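Long-range contacts in amino acid adenylation domain-containing protein (Bacillus stratosphericus LAMA 585, PDB 6ULY), which probably selects an alpha-keto acid and activates it with ATP as an acyl adenylate for nonribosomal depsipeptide synthesis: residues D171-F176 with K419-R423; N272-M277 with T562-E566; R105-V111 with L139-W143; L363-L367 with E404-G408. All coordinates share one frame; numbering follows the deposited sequence.

How the contacts relate
From the N terminus, contact 3 closes first: a short loop of 27 residues brings the start of helix 109-120 against helix 139-142, before contact 1 opens. Contact 1 then spans more than 240 residues, from strand 173-178 to the 420-421 strand of the same mixed sheet. Contact 2 opens inside that span, at helix 272-279, but closes far beyond it at helix 560-570, so the two cross. Contact 4, between two loops, is nested inside the spans of both. Contacts 1, 2 and 3 all reach the second subunit. None of the four touch; contacts 3 and 4 are farthest apart, with centres about 46 Å from one another.

Contact 1: residues D171-F176 with K419-R423; sequences DDSVFF and KGYYR
The ammonium group of K419 holds two oxygens of the facing segment: NZ donates to D171 O at 2.7 Å and to S173 OG at 2.8 Å. It meets the D171 carbonyl in its plane, with a C=O...N angle of 158°. Beyond CG the lysine chain is fully extended, so it spans the gap between backbones whose nearest CA atoms here, S173 and K419, are 8.1 Å apart. At the other end F176 turns the edge of its ring toward a face of Y422, an edge-to-face pair with centroids 5.0 Å apart and planes at 54°; F176 CE1 comes to 3.8 Å from Y422 CD1. A trans chi1 (-173°) swings the Y422 ring toward F176, and CG of R423 covers its other face, 3.5 Å above the plane.

Both segments include strands of one mixed sheet, 420-421 weakly bonded, with strand 188-192 between them; K419 and Y422 flank the short strand, and these side chains bridge over the intervening one. Strand 173-178 leads into the Ser/Thr/Gly-rich phosphate loop characteristic of adenylating enzymes. E190 of the middle strand hydrogen-bonds S173 OG, giving the serine a second partner beside the lysine, and C188 packs on both F176 and Y422. Farther out, R194 forms a salt bridge with D171, while R423 forms one with D425 of the second subunit.

Contact 2: residues N272-M277 with T562-E566; sequences NFAFAM and TRWQE. With SO4 (sulfate ion), chain P.
Helix 560-570 near the C terminus crosses helix 272-279 of the AMP-binding domain, joining the two parts whose relative rotation separates the adenylating and thioester-forming states in the ANL family. The axes pass 8.5 Å apart at a signed crossing angle of -106°. N272 gives the one hydrogen bond between the segments: its ND2 donates to Q565 OE1 at 2.8 Å, nearly straight (167°), on a lone pair in the plane of the acceptor carbonyl. The two side chains cross obliquely, with their amide planes steeply turned against each other. N272 reaches over with CG anti to its main-chain nitrogen (chi1 -169°).

A276 packs tightly between the helices: CB lies 3.4 Å from T562 CG2, and its short 3.1 Å approach to E566 OE2 is doubtful. F273 lays its CB against the backbone of Q565, 3.5 Å from Q565 O, and M277 CG passes E566 CG at 3.9 Å.

Second-shell groups fix the amides: N300 donates to N272 OD1, and Q565 NE2 donates both to A304 O and, at 3.1 Å, to O4 of a sulfate ion, probably from the crystallisation liquor, that A304 N also binds. With OE1 taken by N272 and NE2 by two acceptors, the orientation of the Q565 amide is well defined. The E566 carboxylate, lying against A276 and close to D280, may have its proton affinity raised.

Contact 3: residues R105-V111 with L139-W143; sequences REMNAAV and LAFLW
The indole of W143 has L139, from the same segment, on one face, CB above the ring centre, while M107 and V111 meet its rim. M107 SD lies in the ring plane at the edge, 4.9 Å from the centroid of the five-membered ring, a Met-aromatic contact, and M107 CE reaches 3.9 Å from W143 CD1. H115 of helix 109-120 adds an edge-to-face ring and W118 a second, inclined one. The contact seats the short helix 139-142 against the N-terminal end of helix 109-120, in the region supplying strands 125-128 and 150-152 of a mixed sheet.

M107 bends at chi2 (76°) to bring its sulfur to the indole; its backbone is the centre of an inverse gamma turn. L142 sets both methyls against the backbone entering the turn: CD1 is 3.6 Å from E106 O and CD2 3.8 Å from M107 N. V111 CG1 completes the apolar patch, touching L139 CD2 at 3.9 Å and L142 CD1 at 4.0 Å.

N108 is the N-cap of helix 109-120. Its OD1 accepts from V111 N at 3.2 Å with the donor well above the carbonyl plane, a capping bond at the first helical turn. H397 of the second subunit packs on M107 and its Q398 on L142. W143 NE1 is buried without a polar partner, and V111 CG1 lies 3.4 Å from it, near the ring plane.

Contact 4: residues L363-L367 with E404-G408; sequences LTEQL and EDHIG
D405 O accepts a straight hydrogen bond (177°) from L367 N at 2.9 Å. The same oxygen receives a C-H...O approach from Q366 CA at 3.6 Å, and L367 CG rests 3.5 Å away, so this oxygen meets an N-H, a CA-H and a leucine side chain of the facing loop.

H406 adds the flat element. Its CB points away from the other segment, but a chi1 of -81°, which sets CG trans to the carbonyl carbon, folds the imidazole back, and Q366 CA sits over its face, 3.9 Å from the centroid and 22° off the normal, a CH-pi contact. E365 O lies over the same face, and Q366 CB is 3.5 Å from H406 NE2. On the side toward L363, I407 CD1 packs against L363 O at 3.5 Å, against L363 CD2, and against L367 CD2 at 4.1 Å.

The contact joins two surface loops: 404-408 links strands 391-395 and 408-413 of the antiparallel sheet, and 363-367 lies between strands 355-359 and 377-381. F445, on neighbouring strand 438-447, packs on both L367 and I407, while D405 OD1 is hydrogen-bonded to H447 ND1, tying this loop to the same strand. With a single conventional hydrogen bond between the segments, the rest of the contact is van der Waals, CH-pi and C-H...O; its hold probably depends on shape fit and on the shared F445.

Contact 1: residues D171-F176 with K419-R423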
loop_
_atom_site.group_PDB
_atom_site.type_symbol
_atom_site.label_atom_id
_atom_site.label_comp_id
_atom_site.label_asym_id
_atom_site.label_seq_id
_atom_site.Cartn_x
_atom_site.Cartn_y
_atom_site.Cartn_z
ATOM N N ASP A 171 24.915 -17.573 -6.869
ATOM C CA ASP A 171 24.110 -16.818 -5.919
ATOM C C ASP A 171 24.262 -15.312 -6.073
ATOM O O ASP A 171 23.549 -14.563 -5.398
ATOM C CB ASP A 171 24.466 -17.225 -4.487
ATOM C CG ASP A 171 24.039 -18.642 -4.169
ATOM O OD1 ASP A 171 22.849 -18.963 -4.377
ATOM O OD2 ASP A 171 24.893 -19.441 -3.733
ATOM N N ASP A 172 25.170 -14.855 -6.932
ATOM C CA ASP A 172 25.247 -13.435 -7.241
ATOM C C ASP A 172 23.901 -12.943 -7.754
ATOM O O ASP A 172 23.187 -13.659 -8.463
ATOM C CB ASP A 172 26.333 -13.177 -8.291
ATOM C CG ASP A 172 27.732 -13.419 -7.759
ATOM O OD1 ASP A 172 27.877 -13.646 -6.539
ATOM O OD2 ASP A 172 28.689 -13.378 -8.563
ATOM N N SER A 173 23.545 -11.717 -7.380
ATOM C CA SER A 173 22.362 -11.085 -7.949
ATOM C C SER A 173 22.557 -10.862 -9.443
ATOM O O SER A 173 23.589 -10.339 -9.873
ATOM C CB SER A 173 22.090 -9.757 -7.250
ATOM O OG SER A 173 21.764 -9.960 -5.888
ATOM N N VAL A 174 21.566 -11.254 -10.238
ATOM C CA VAL A 174 21.663 -11.167 -11.689
ATOM C C VAL A 174 20.871 -9.985 -12.239
ATOM O O VAL A 174 21.298 -9.360 -13.211
ATOM C CB VAL A 174 21.216 -12.495 -12.342
ATOM C CG1 VAL A 174 19.729 -12.744 -12.114
ATOM C CG2 VAL A 174 21.562 -12.502 -13.834
ATOM N N PHE A 175 19.724 -9.659 -11.642
ATOM C CA PHE A 175 19.026 -8.429 -11.997
ATOM C C PHE A 175 17.983 -8.097 -10.939
ATOM O O PHE A 175 17.546 -8.957 -10.170
ATOM C CB PHE A 175 18.362 -8.518 -13.383
ATOM C CG PHE A 175 17.259 -9.539 -13.480
ATOM C CD1 PHE A 175 15.978 -9.251 -13.035
ATOM C CD2 PHE A 175 17.495 -10.776 -14.050
ATOM C CE1 PHE A 175 14.965 -10.188 -13.131
ATOM C CE2 PHE A 175 16.487 -11.717 -14.149
ATOM C CZ PHE A 175 15.218 -11.419 -13.691
ATOM N N PHE A 176 17.608 -6.821 -10.910
ATOM C CA PHE A 176 16.424 -6.348 -10.215
ATOM C C PHE A 176 15.253 -6.266 -11.189
ATOM O O PHE A 176 15.436 -6.081 -12.393
ATOM C CB PHE A 176 16.659 -4.964 -9.608
ATOM C CG PHE A 176 17.727 -4.927 -8.560
ATOM C CD1 PHE A 176 17.489 -5.428 -7.292
ATOM C CD2 PHE A 176 18.961 -4.365 -8.833
ATOM C CE1 PHE A 176 18.468 -5.383 -6.320
ATOM C CE2 PHE A 176 19.944 -4.317 -7.868
ATOM C CZ PHE A 176 19.697 -4.828 -6.604
ATOM N N LYS A 419 15.824 -13.326 -3.937
ATOM C CA LYS A 419 16.522 -13.043 -2.690
ATOM C C LYS A 419 15.651 -12.219 -1.751
ATOM O O LYS A 419 15.785 -12.321 -0.527
ATOM C CB LYS A 419 17.826 -12.289 -2.954
ATOM C CG LYS A 419 18.883 -13.057 -3.716
ATOM C CD LYS A 419 20.203 -12.304 -3.655
ATOM C CE LYS A 419 21.266 -12.951 -4.517
ATOM N NZ LYS A 419 22.567 -12.233 -4.412
ATOM N N GLY A 420 14.767 -11.394 -2.307
ATOM C CA GLY A 420 13.916 -10.530 -1.517
ATOM C C GLY A 420 13.784 -9.155 -2.138
ATOM O O GLY A 420 14.480 -8.833 -3.109
ATOM N N TYR A 421 12.873 -8.349 -1.602
ATOM C CA TYR A 421 12.763 -6.964 -2.026
ATOM C C TYR A 421 13.967 -6.175 -1.527
ATOM O O TYR A 421 14.377 -6.299 -0.370
ATOM C CB TYR A 421 11.475 -6.340 -1.496
ATOM C CG TYR A 421 10.217 -7.076 -1.886
ATOM C CD1 TYR A 421 9.845 -7.205 -3.220
ATOM C CD2 TYR A 421 9.388 -7.629 -0.917
ATOM C CE1 TYR A 421 8.692 -7.871 -3.577
ATOM C CE2 TYR A 421 8.232 -8.296 -1.265
ATOM C CZ TYR A 421 7.890 -8.416 -2.595
ATOM O OH TYR A 421 6.738 -9.080 -2.938
ATOM N N TYR A 422 14.525 -5.354 -2.408
ATOM C CA TYR A 422 15.753 -4.637 -2.095
ATOM C C TYR A 422 15.496 -3.578 -1.029
ATOM O O TYR A 422 14.561 -2.778 -1.139
ATOM C CB TYR A 422 16.317 -3.998 -3.369
ATOM C CG TYR A 422 17.683 -3.363 -3.224
ATOM C CD1 TYR A 422 18.779 -4.100 -2.785
ATOM C CD2 TYR A 422 17.883 -2.030 -3.553
ATOM C CE1 TYR A 422 20.027 -3.515 -2.658
ATOM C CE2 TYR A 422 19.127 -1.441 -3.432
ATOM C CZ TYR A 422 20.192 -2.184 -2.988
ATOM O OH TYR A 422 21.423 -1.581 -2.872
ATOM N N ARG A 423 16.325 -3.591 0.016
ATOM C CA ARG A 423 16.304 -2.553 1.046
ATOM C C ARG A 423 14.936 -2.452 1.717
ATOM O O ARG A 423 14.438 -1.358 1.999
ATOM C CB ARG A 423 16.727 -1.206 0.458
ATOM C CG ARG A 423 18.185 -1.172 -0.017
ATOM C CD ARG A 423 18.966 -0.073 0.678
ATOM N NE ARG A 423 18.876 1.197 -0.036
ATOM C CZ ARG A 423 19.016 2.393 0.528
ATOM N NH1 ARG A 423 19.233 2.503 1.833
ATOM N NH2 ARG A 423 18.924 3.485 -0.217
#

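Contact 2: residues N272-M277 with T562-E566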
loop_
_atom_site.group_PDB
_atom_site.type_symbol
_atom_site.label_atom_id
_atom_site.label_comp_id
_atom_site.label_asym_id
_atom_site.label_seq_id
_atom_site.Cartn_x
_atom_site.Cartn_y
_atom_site.Cartn_z
ATOM N N ASN A 272 -4.227 -12.681 -20.786
ATOM C CA ASN A 272 -5.519 -13.035 -21.364
ATOM C C ASN A 272 -6.093 -11.913 -22.225
ATOM O O ASN A 272 -6.860 -12.183 -23.156
ATOM C CB ASN A 272 -6.500 -13.402 -20.251
ATOM C CG ASN A 272 -7.772 -14.027 -20.782
ATOM O OD1 ASN A 272 -7.782 -15.194 -21.182
ATOM N ND2 ASN A 272 -8.854 -13.255 -20.788
ATOM N N PHE A 273 -5.739 -10.655 -21.937
ATOM C CA PHE A 273 -6.325 -9.540 -22.677
ATOM C C PHE A 273 -5.952 -9.600 -24.153
ATOM O O PHE A 273 -6.759 -9.244 -25.021
ATOM C CB PHE A 273 -5.887 -8.201 -22.069
ATOM C CG PHE A 273 -4.474 -7.799 -22.415
ATOM C CD1 PHE A 273 -3.442 -8.020 -21.524
ATOM C CD2 PHE A 273 -4.182 -7.182 -23.625
ATOM C CE1 PHE A 273 -2.145 -7.653 -21.836
ATOM C CE2 PHE A 273 -2.889 -6.818 -23.940
ATOM C CZ PHE A 273 -1.869 -7.055 -23.043
ATOM N N ALA A 274 -4.728 -10.035 -24.459
ATOM C CA ALA A 274 -4.304 -10.104 -25.851
ATOM C C ALA A 274 -5.152 -11.102 -26.626
ATOM O O ALA A 274 -5.521 -10.851 -27.779
ATOM C CB ALA A 274 -2.824 -10.474 -25.934
ATOM N N PHE A 275 -5.478 -12.238 -26.007
ATOM C CA PHE A 275 -6.364 -13.196 -26.655
ATOM C C PHE A 275 -7.734 -12.581 -26.898
ATOM O O PHE A 275 -8.336 -12.780 -27.961
ATOM C CB PHE A 275 -6.488 -14.461 -25.809
ATOM C CG PHE A 275 -5.198 -15.221 -25.658
ATOM C CD1 PHE A 275 -4.243 -14.819 -24.735
ATOM C CD2 PHE A 275 -4.941 -16.342 -26.432
ATOM C CE1 PHE A 275 -3.058 -15.512 -24.594
ATOM C CE2 PHE A 275 -3.754 -17.042 -26.293
ATOM C CZ PHE A 275 -2.814 -16.627 -25.372
ATOM N N ALA A 276 -8.237 -11.820 -25.927
ATOM C CA ALA A 276 -9.524 -11.158 -26.109
ATOM C C ALA A 276 -9.443 -10.083 -27.185
ATOM O O ALA A 276 -10.398 -9.886 -27.944
ATOM C CB ALA A 276 -9.994 -10.559 -24.787
ATOM N N MET A 277 -8.313 -9.375 -27.265
ATOM C CA MET A 277 -8.154 -8.366 -28.307
ATOM C C MET A 277 -8.239 -8.998 -29.691
ATOM O O MET A 277 -8.904 -8.465 -30.585
ATOM C CB MET A 277 -6.823 -7.630 -28.135
ATOM C CG MET A 277 -6.783 -6.664 -26.966
ATOM S SD MET A 277 -5.201 -5.803 -26.804
ATOM C CE MET A 277 -5.329 -4.592 -28.112
ATOM N N THR A 562 -13.464 -9.328 -19.398
ATOM C CA THR A 562 -12.492 -9.349 -20.484
ATOM C C THR A 562 -12.250 -7.961 -21.067
ATOM O O THR A 562 -11.127 -7.660 -21.486
ATOM C CB THR A 562 -12.964 -10.319 -21.574
ATOM O OG1 THR A 562 -12.284 -11.572 -21.420
ATOM C CG2 THR A 562 -12.713 -9.768 -22.976
ATOM N N ARG A 563 -13.276 -7.108 -21.109
ATOM C CA ARG A 563 -13.092 -5.765 -21.649
ATOM C C ARG A 563 -12.222 -4.915 -20.729
ATOM O O ARG A 563 -11.414 -4.107 -21.203
ATOM C CB ARG A 563 -14.449 -5.099 -21.875
ATOM C CG ARG A 563 -14.361 -3.636 -22.288
ATOM C CD ARG A 563 -15.731 -3.061 -22.616
ATOM N NE ARG A 563 -15.689 -1.612 -22.799
ATOM C CZ ARG A 563 -15.225 -1.004 -23.888
ATOM N NH1 ARG A 563 -14.749 -1.716 -24.901
ATOM N NH2 ARG A 563 -15.232 0.320 -23.960
ATOM N N TRP A 564 -12.373 -5.078 -19.411
ATOM C CA TRP A 564 -11.552 -4.313 -18.479
ATOM C C TRP A 564 -10.098 -4.766 -18.509
ATOM O O TRP A 564 -9.193 -3.949 -18.306
ATOM C CB TRP A 564 -12.122 -4.422 -17.064
ATOM C CG TRP A 564 -13.411 -3.670 -16.885
ATOM C CD1 TRP A 564 -14.105 -2.989 -17.844
ATOM C CD2 TRP A 564 -14.155 -3.519 -15.670
ATOM N NE1 TRP A 564 -15.234 -2.426 -17.304
ATOM C CE2 TRP A 564 -15.290 -2.736 -15.970
ATOM C CE3 TRP A 564 -13.975 -3.970 -14.358
ATOM C CZ2 TRP A 564 -16.237 -2.395 -15.008
ATOM C CZ3 TRP A 564 -14.916 -3.629 -13.404
ATOM C CH2 TRP A 564 -16.034 -2.851 -13.735
ATOM N N GLN A 565 -9.851 -6.055 -18.755
ATOM C CA GLN A 565 -8.483 -6.507 -18.983
ATOM C C GLN A 565 -7.855 -5.773 -20.163
ATOM O O GLN A 565 -6.666 -5.434 -20.132
ATOM C CB GLN A 565 -8.456 -8.015 -19.232
ATOM C CG GLN A 565 -8.614 -8.872 -17.994
ATOM C CD GLN A 565 -8.530 -10.353 -18.316
ATOM O OE1 GLN A 565 -8.630 -10.753 -19.479
ATOM N NE2 GLN A 565 -8.340 -11.175 -17.288
ATOM N N GLU A 566 -8.641 -5.524 -21.216
ATOM C CA GLU A 566 -8.114 -4.838 -22.392
ATOM C C GLU A 566 -7.858 -3.363 -22.108
ATOM O O GLU A 566 -6.896 -2.782 -22.627
ATOM C CB GLU A 566 -9.084 -4.987 -23.567
ATOM C CG GLU A 566 -9.351 -6.423 -23.985
ATOM C CD GLU A 566 -10.363 -6.525 -25.115
ATOM O OE1 GLU A 566 -10.592 -5.511 -25.810
ATOM O OE2 GLU A 566 -10.934 -7.620 -25.308
HETATM S S SO4 P . -7.162 -9.905 -13.558
HETATM O O1 SO4 P . -6.125 -10.774 -13.153
HETATM O O2 SO4 P . -7.697 -9.285 -12.409
HETATM O O3 SO4 P . -6.679 -8.905 -14.432
HETATM O O4 SO4 P . -8.199 -10.615 -14.201
#

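Contact 3: residues R105-V111 with L139-W143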
loop_
_atom_site.group_PDB
_atom_site.type_symbol
_atom_site.label_atom_id
_atom_site.label_comp_id
_atom_site.label_asym_id
_atom_site.label_seq_id
_atom_site.Cartn_x
_atom_site.Cartn_y
_atom_site.Cartn_z
ATOM N N ARG A 105 7.839 14.425 -19.639
ATOM C CA ARG A 105 7.664 15.871 -19.609
ATOM C C ARG A 105 6.982 16.376 -18.343
ATOM O O ARG A 105 7.032 17.581 -18.076
ATOM C CB ARG A 105 6.850 16.331 -20.824
ATOM C CG ARG A 105 7.682 16.879 -21.981
ATOM C CD ARG A 105 8.157 15.784 -22.926
ATOM N NE ARG A 105 8.693 16.342 -24.166
ATOM C CZ ARG A 105 9.086 15.615 -25.209
ATOM N NH1 ARG A 105 9.006 14.293 -25.168
ATOM N NH2 ARG A 105 9.558 16.213 -26.295
ATOM N N GLU A 106 6.347 15.501 -17.564
ATOM C CA GLU A 106 5.666 15.916 -16.346
ATOM C C GLU A 106 5.828 14.846 -15.276
ATOM O O GLU A 106 6.162 13.693 -15.562
ATOM C CB GLU A 106 4.177 16.184 -16.591
ATOM C CG GLU A 106 3.753 15.997 -18.031
ATOM C CD GLU A 106 2.394 15.347 -18.148
ATOM O OE1 GLU A 106 1.428 16.041 -18.528
ATOM O OE2 GLU A 106 2.294 14.138 -17.847
ATOM N N MET A 107 5.568 15.245 -14.031
ATOM C CA MET A 107 5.800 14.389 -12.867
ATOM C C MET A 107 4.575 13.506 -12.619
ATOM O O MET A 107 3.847 13.645 -11.635
ATOM C CB MET A 107 6.124 15.244 -11.648
ATOM C CG MET A 107 6.669 14.470 -10.464
ATOM S SD MET A 107 8.391 13.988 -10.689
ATOM C CE MET A 107 8.699 13.087 -9.169
ATOM N N ASN A 108 4.368 12.565 -13.537
ATOM C CA ASN A 108 3.242 11.651 -13.451
ATOM C C ASN A 108 3.592 10.450 -12.570
ATOM O O ASN A 108 4.695 10.336 -12.032
ATOM C CB ASN A 108 2.823 11.189 -14.844
ATOM C CG ASN A 108 3.886 10.349 -15.515
ATOM O OD1 ASN A 108 4.001 9.151 -15.254
ATOM N ND2 ASN A 108 4.674 10.973 -16.383
ATOM N N ALA A 109 2.635 9.528 -12.441
ATOM C CA ALA A 109 2.808 8.388 -11.546
ATOM C C ALA A 109 4.018 7.551 -11.939
ATOM O O ALA A 109 4.866 7.230 -11.098
ATOM C CB ALA A 109 1.544 7.529 -11.548
ATOM N N ALA A 110 4.103 7.168 -13.215
ATOM C CA ALA A 110 5.236 6.371 -13.672
ATOM C C ALA A 110 6.555 7.053 -13.337
ATOM O O ALA A 110 7.502 6.404 -12.885
ATOM C CB ALA A 110 5.128 6.120 -15.176
ATOM N N VAL A 111 6.629 8.368 -13.538
ATOM C CA VAL A 111 7.868 9.091 -13.273
ATOM C C VAL A 111 8.184 9.091 -11.783
ATOM O O VAL A 111 9.353 9.023 -11.385
ATOM C CB VAL A 111 7.772 10.521 -13.836
ATOM C CG1 VAL A 111 8.891 11.389 -13.289
ATOM C CG2 VAL A 111 7.810 10.486 -15.354
ATOM N N LEU A 139 14.580 14.105 -16.772
ATOM C CA LEU A 139 14.352 13.790 -15.368
ATOM C C LEU A 139 15.252 14.599 -14.444
ATOM O O LEU A 139 14.935 14.741 -13.256
ATOM C CB LEU A 139 14.567 12.295 -15.129
ATOM C CG LEU A 139 13.623 11.371 -15.901
ATOM C CD1 LEU A 139 14.054 9.917 -15.768
ATOM C CD2 LEU A 139 12.188 11.554 -15.424
ATOM N N ALA A 140 16.365 15.128 -14.957
ATOM C CA ALA A 140 17.245 15.943 -14.126
ATOM C C ALA A 140 16.532 17.195 -13.637
ATOM O O ALA A 140 16.774 17.661 -12.518
ATOM C CB ALA A 140 18.506 16.319 -14.907
ATOM N N PHE A 141 15.656 17.762 -14.469
ATOM C CA PHE A 141 14.870 18.915 -14.053
ATOM C C PHE A 141 13.631 18.490 -13.274
ATOM O O PHE A 141 13.258 19.146 -12.296
ATOM C CB PHE A 141 14.469 19.747 -15.274
ATOM C CG PHE A 141 15.625 20.432 -15.955
ATOM C CD1 PHE A 141 15.897 21.770 -15.711
ATOM C CD2 PHE A 141 16.437 19.740 -16.842
ATOM C CE1 PHE A 141 16.954 22.406 -16.338
ATOM C CE2 PHE A 141 17.498 20.369 -17.470
ATOM C CZ PHE A 141 17.757 21.702 -17.218
ATOM N N LEU A 142 12.983 17.398 -13.690
ATOM C CA LEU A 142 11.788 16.938 -12.989
ATOM C C LEU A 142 12.101 16.555 -11.547
ATOM O O LEU A 142 11.310 16.826 -10.637
ATOM C CB LEU A 142 11.168 15.748 -13.722
ATOM C CG LEU A 142 10.118 16.029 -14.799
ATOM C CD1 LEU A 142 9.564 14.721 -15.349
ATOM C CD2 LEU A 142 8.993 16.890 -14.250
ATOM N N TRP A 143 13.244 15.915 -11.324
ATOM C CA TRP A 143 13.635 15.446 -10.003
ATOM C C TRP A 143 14.506 16.445 -9.255
ATOM O O TRP A 143 14.905 16.166 -8.119
ATOM C CB TRP A 143 14.373 14.108 -10.127
ATOM C CG TRP A 143 13.535 13.014 -10.725
ATOM C CD1 TRP A 143 12.190 13.047 -10.953
ATOM C CD2 TRP A 143 13.985 11.726 -11.171
ATOM N NE1 TRP A 143 11.775 11.864 -11.512
ATOM C CE2 TRP A 143 12.858 11.037 -11.659
ATOM C CE3 TRP A 143 15.231 11.093 -11.206
ATOM C CZ2 TRP A 143 12.936 9.741 -12.168
ATOM C CZ3 TRP A 143 15.309 9.809 -11.720
ATOM C CH2 TRP A 143 14.167 9.146 -12.192
#

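Contact 4: residues L363-L367 with E404-G408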
loop_
_atom_site.group_PDB
_atom_site.type_symbol
_atom_site.label_atom_id
_atom_site.label_comp_id
_atom_site.label_asym_id
_atom_site.label_seq_id
_atom_site.Cartn_x
_atom_site.Cartn_y
_atom_site.Cartn_z
ATOM N N LEU A 363 -18.416 -21.836 -2.736
ATOM C CA LEU A 363 -17.118 -21.179 -2.847
ATOM C C LEU A 363 -16.424 -21.051 -1.496
ATOM O O LEU A 363 -15.190 -21.078 -1.429
ATOM C CB LEU A 363 -17.286 -19.806 -3.495
ATOM C CG LEU A 363 -17.607 -19.836 -4.992
ATOM C CD1 LEU A 363 -17.870 -18.437 -5.520
ATOM C CD2 LEU A 363 -16.476 -20.495 -5.763
ATOM N N THR A 364 -17.189 -20.914 -0.414
ATOM C CA THR A 364 -16.627 -20.749 0.919
ATOM C C THR A 364 -16.399 -22.072 1.640
ATOM O O THR A 364 -15.943 -22.062 2.787
ATOM C CB THR A 364 -17.542 -19.864 1.772
ATOM O OG1 THR A 364 -18.856 -20.434 1.809
ATOM C CG2 THR A 364 -17.619 -18.461 1.195
ATOM N N GLU A 365 -16.702 -23.197 1.003
ATOM C CA GLU A 365 -16.570 -24.505 1.633
ATOM C C GLU A 365 -15.850 -25.438 0.661
ATOM O O GLU A 365 -15.137 -25.013 -0.257
ATOM C CB GLU A 365 -17.948 -25.053 2.028
ATOM C CG GLU A 365 -18.795 -24.109 2.867
ATOM C CD GLU A 365 -20.188 -24.658 3.128
ATOM O OE1 GLU A 365 -20.684 -25.446 2.295
ATOM O OE2 GLU A 365 -20.783 -24.308 4.170
ATOM N N GLN A 366 -16.023 -26.740 0.864
ATOM C CA GLN A 366 -15.579 -27.705 -0.130
ATOM C C GLN A 366 -16.297 -27.429 -1.445
ATOM O O GLN A 366 -17.531 -27.439 -1.503
ATOM C CB GLN A 366 -15.858 -29.128 0.353
ATOM C CG GLN A 366 -15.395 -30.207 -0.607
ATOM C CD GLN A 366 -15.633 -31.602 -0.070
ATOM O OE1 GLN A 366 -16.264 -32.432 -0.725
ATOM N NE2 GLN A 366 -15.124 -31.873 1.126
ATOM N N LEU A 367 -15.525 -27.156 -2.494
ATOM C CA LEU A 367 -16.114 -26.812 -3.782
ATOM C C LEU A 367 -16.940 -27.975 -4.316
ATOM O O LEU A 367 -16.490 -29.125 -4.322
ATOM C CB LEU A 367 -15.016 -26.434 -4.776
ATOM C CG LEU A 367 -14.225 -25.175 -4.423
ATOM C CD1 LEU A 367 -13.010 -25.043 -5.320
ATOM C CD2 LEU A 367 -15.111 -23.943 -4.529
ATOM N N GLU A 404 -7.640 -30.310 -0.646
ATOM C CA GLU A 404 -7.908 -29.946 -2.027
ATOM C C GLU A 404 -9.364 -29.509 -2.170
ATOM O O GLU A 404 -10.221 -29.826 -1.340
ATOM C CB GLU A 404 -7.597 -31.113 -2.966
ATOM C CG GLU A 404 -6.110 -31.408 -3.125
ATOM C CD GLU A 404 -5.787 -32.090 -4.450
ATOM O OE1 GLU A 404 -6.708 -32.681 -5.053
ATOM O OE2 GLU A 404 -4.618 -32.030 -4.893
ATOM N N ASP A 405 -9.632 -28.744 -3.229
ATOM C CA ASP A 405 -10.973 -28.226 -3.511
ATOM C C ASP A 405 -11.465 -27.291 -2.405
ATOM O O ASP A 405 -12.664 -27.230 -2.113
ATOM C CB ASP A 405 -11.971 -29.369 -3.732
ATOM C CG ASP A 405 -11.639 -30.209 -4.954
ATOM O OD1 ASP A 405 -11.277 -29.629 -5.999
ATOM O OD2 ASP A 405 -11.739 -31.454 -4.867
ATOM N N HIS A 406 -10.543 -26.555 -1.786
ATOM C CA HIS A 406 -10.863 -25.546 -0.782
ATOM C C HIS A 406 -10.115 -24.272 -1.141
ATOM O O HIS A 406 -8.882 -24.277 -1.217
ATOM C CB HIS A 406 -10.473 -26.007 0.627
ATOM C CG HIS A 406 -11.471 -26.916 1.273
ATOM N ND1 HIS A 406 -12.334 -26.490 2.261
ATOM C CD2 HIS A 406 -11.735 -28.232 1.085
ATOM C CE1 HIS A 406 -13.091 -27.502 2.648
ATOM N NE2 HIS A 406 -12.747 -28.570 1.950
ATOM N N ILE A 407 -10.854 -23.185 -1.357
ATOM C CA ILE A 407 -10.225 -21.916 -1.698
ATOM C C ILE A 407 -9.484 -21.373 -0.486
ATOM O O ILE A 407 -10.061 -21.212 0.594
ATOM C CB ILE A 407 -11.271 -20.910 -2.202
ATOM C CG1 ILE A 407 -11.824 -21.366 -3.557
ATOM C CG2 ILE A 407 -10.647 -19.518 -2.304
ATOM C CD1 ILE A 407 -12.937 -20.495 -4.103
ATOM N N GLY A 408 -8.198 -21.084 -0.665
ATOM C CA GLY A 408 -7.393 -20.507 0.392
ATOM C C GLY A 408 -6.246 -19.683 -0.156
ATOM O O GLY A 408 -6.242 -19.319 -1.336
#